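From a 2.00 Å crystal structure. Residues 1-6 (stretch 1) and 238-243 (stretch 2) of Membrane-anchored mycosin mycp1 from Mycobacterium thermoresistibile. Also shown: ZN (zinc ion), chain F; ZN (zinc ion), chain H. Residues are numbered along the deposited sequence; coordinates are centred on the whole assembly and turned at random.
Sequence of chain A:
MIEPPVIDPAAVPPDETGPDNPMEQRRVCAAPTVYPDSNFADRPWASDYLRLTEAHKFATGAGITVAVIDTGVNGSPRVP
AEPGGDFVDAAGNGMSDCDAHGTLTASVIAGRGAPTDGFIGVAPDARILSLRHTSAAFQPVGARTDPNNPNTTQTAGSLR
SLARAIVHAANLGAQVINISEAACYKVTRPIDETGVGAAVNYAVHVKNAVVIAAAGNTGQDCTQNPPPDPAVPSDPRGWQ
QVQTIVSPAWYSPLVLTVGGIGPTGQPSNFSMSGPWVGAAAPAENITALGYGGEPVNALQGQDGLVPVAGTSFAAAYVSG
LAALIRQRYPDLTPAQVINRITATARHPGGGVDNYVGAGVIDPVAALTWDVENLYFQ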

# COMPACT_ATOMS: atom_id res chain seq x y z
N MET A 1 14.82 -25.07 -5.42
CA MET A 1 13.46 -24.52 -5.23
C MET A 1 13.47 -23.00 -5.04
O MET A 1 14.47 -22.39 -4.63
CB MET A 1 12.76 -25.15 -4.00
CG MET A 1 12.44 -26.63 -4.11
SD MET A 1 11.08 -27.07 -5.23
CE MET A 1 9.72 -27.05 -4.06
N ILE A 2 12.32 -22.41 -5.33
CA ILE A 2 12.02 -21.04 -4.94
C ILE A 2 11.52 -21.11 -3.49
O ILE A 2 10.63 -21.90 -3.18
CB ILE A 2 10.97 -20.44 -5.87
CG1 ILE A 2 11.51 -20.49 -7.31
CG2 ILE A 2 10.58 -19.03 -5.43
CD1 ILE A 2 10.69 -19.78 -8.35
N GLU A 3 12.13 -20.35 -2.60
CA GLU A 3 11.80 -20.43 -1.19
C GLU A 3 11.19 -19.12 -0.73
O GLU A 3 11.62 -18.06 -1.16
CB GLU A 3 13.04 -20.76 -0.36
CG GLU A 3 13.67 -22.10 -0.74
CD GLU A 3 14.66 -22.60 0.28
OE1 GLU A 3 15.55 -21.83 0.68
OE2 GLU A 3 14.55 -23.77 0.68
N PRO A 4 10.17 -19.20 0.14
CA PRO A 4 9.72 -17.97 0.80
C PRO A 4 10.89 -17.30 1.52
O PRO A 4 11.82 -17.98 1.90
CB PRO A 4 8.68 -18.47 1.81
CG PRO A 4 8.22 -19.79 1.30
CD PRO A 4 9.35 -20.37 0.50
N PRO A 5 10.85 -15.98 1.70
CA PRO A 5 11.95 -15.34 2.42
C PRO A 5 12.07 -15.87 3.86
O PRO A 5 11.07 -16.21 4.49
CB PRO A 5 11.57 -13.86 2.41
CG PRO A 5 10.09 -13.82 2.14
CD PRO A 5 9.73 -15.07 1.43
N VAL A 6 13.29 -15.99 4.34
CA VAL A 6 13.54 -16.47 5.69
C VAL A 6 13.97 -15.21 6.43
O VAL A 6 14.91 -14.56 6.02
CB VAL A 6 14.60 -17.61 5.71
CG1 VAL A 6 15.29 -17.75 7.06
CG2 VAL A 6 13.93 -18.93 5.33
N GLY A 238 1.63 -22.17 -5.83
CA GLY A 238 2.51 -21.99 -7.00
C GLY A 238 3.76 -21.15 -6.78
O GLY A 238 4.12 -20.37 -7.65
N TRP A 239 4.40 -21.31 -5.62
CA TRP A 239 5.72 -20.72 -5.37
C TRP A 239 6.75 -21.08 -6.45
O TRP A 239 7.57 -20.26 -6.80
CB TRP A 239 6.30 -21.13 -4.00
CG TRP A 239 5.77 -20.30 -2.86
CD1 TRP A 239 4.69 -20.59 -2.07
CD2 TRP A 239 6.27 -19.03 -2.41
NE1 TRP A 239 4.50 -19.57 -1.15
CE2 TRP A 239 5.45 -18.60 -1.34
CE3 TRP A 239 7.32 -18.22 -2.81
CZ2 TRP A 239 5.68 -17.41 -0.65
CZ3 TRP A 239 7.55 -17.04 -2.12
CH2 TRP A 239 6.73 -16.64 -1.06
N GLN A 240 6.67 -22.30 -6.97
CA GLN A 240 7.61 -22.76 -8.00
C GLN A 240 7.33 -22.24 -9.41
O GLN A 240 8.14 -22.43 -10.28
CB GLN A 240 7.68 -24.29 -8.02
CG GLN A 240 8.04 -24.92 -6.67
CD GLN A 240 9.13 -24.15 -5.95
OE1 GLN A 240 10.17 -23.82 -6.54
NE2 GLN A 240 8.88 -23.81 -4.70
N GLN A 241 6.20 -21.56 -9.60
CA GLN A 241 5.84 -20.94 -10.89
C GLN A 241 6.18 -19.45 -10.89
O GLN A 241 6.03 -18.79 -11.90
CB GLN A 241 4.34 -21.12 -11.13
CG GLN A 241 3.85 -22.55 -10.96
CD GLN A 241 4.56 -23.48 -11.90
OE1 GLN A 241 4.83 -23.12 -13.05
NE2 GLN A 241 4.85 -24.70 -11.44
N VAL A 242 6.64 -18.93 -9.77
CA VAL A 242 6.95 -17.50 -9.66
C VAL A 242 8.16 -17.14 -10.51
O VAL A 242 9.17 -17.86 -10.49
CB VAL A 242 7.23 -17.11 -8.19
CG1 VAL A 242 7.88 -15.73 -8.10
CG2 VAL A 242 5.96 -17.21 -7.38
N GLN A 243 8.05 -16.02 -11.23
CA GLN A 243 9.19 -15.42 -11.94
C GLN A 243 9.58 -14.04 -11.37
O GLN A 243 10.76 -13.65 -11.46
CB GLN A 243 8.85 -15.25 -13.41
CG GLN A 243 8.38 -16.53 -14.07
CD GLN A 243 7.83 -16.31 -15.47
OE1 GLN A 243 7.46 -15.19 -15.86
NE2 GLN A 243 7.77 -17.39 -16.24
ZN ZN F . 16.12 -23.52 -4.70
ZN ZN H . 16.22 -24.25 1.73
O HOH W 1 16.35 -24.45 -3.13
O HOH W 2 17.23 -21.96 -4.25

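The N-terminal segment, which has no regular secondary structure, lies against a short turn more than 230 residues later in the chain. The CA atoms of Ile2 and Gln240 are the nearest across the two stretches, 5.6 Å apart.

Gln240 makes the polar part of the contact. Its CA-to-CB bond points sideways, but chi1 and chi2 are both m, and this bent side chain brings the amide close to the backbone of Ile2. There the amide is used at both ends. Ile2 N donates to Gln240 OE1 at 2.8 Å, and Gln240 NE2 donates to Ile2 O at 3.0 Å. Both N-H...acceptor angles are 170°, so the bonds are nearly straight. With chi3 at -48°, oxygen faces the backbone donor and nitrogen the backbone acceptor. The side chain thus pairs with Ile2 much as a neighbouring strand would, although no strand is present.

Ile2 points its CA-to-CB bond toward the turn. With chi1 m and chi2 t, the extended CG1 arm carries Ile2 CD1 to the turn backbone, 3.5 Å from Trp239 O and 3.3 Å from Val242 O. Ile2 CD1 also lies 4.4 Å from Val242 CB, an apolar contact with a buried residue. The other branch meets the indole: Ile2 CG2 is 4.3 Å from Trp239 CE3, at the ring edge and near its plane.

Trp239 has chi1 m (-82°) and chi2 93°. This conformation offers one ring face to Pro4. Pro4 CG stands 4.0 Å from the centroid of the Trp239 six-membered ring, only 12° off the normal, a CH-pi contact over the face. Pro4 CB is 3.9 Å from Trp239 CH2. Pro5 adds a looser apolar contact, Pro5 CD lying 4.2 Å from Trp239 CH2.

The turn is held by Gln241 N to Gly238 O at 3.1 Å and by a weak bond, Val242 N to Trp239 O at 3.4 Å. Gly238 has a positive phi of 66°, which favours glycine. The side chains of Gln241 and Gln243 start away from the N-terminal segment and do not touch it.

Met1 has chi1 and chi2 both m and chi3 off a well at -92°. Its CA-to-CB bond points sideways, yet the side chain, bent at chi1 and chi2, ends nearer the turn, with Met1 CE 3.4 Å from Gln240 NE2. Met1 N and Met1 O bind ZN of chain F at 2.1 and 2.0 Å, and two waters also bind this ion. Glu3 starts away from the turn, and Glu3 OE2 binds ZN of chain H at 2.0 Å.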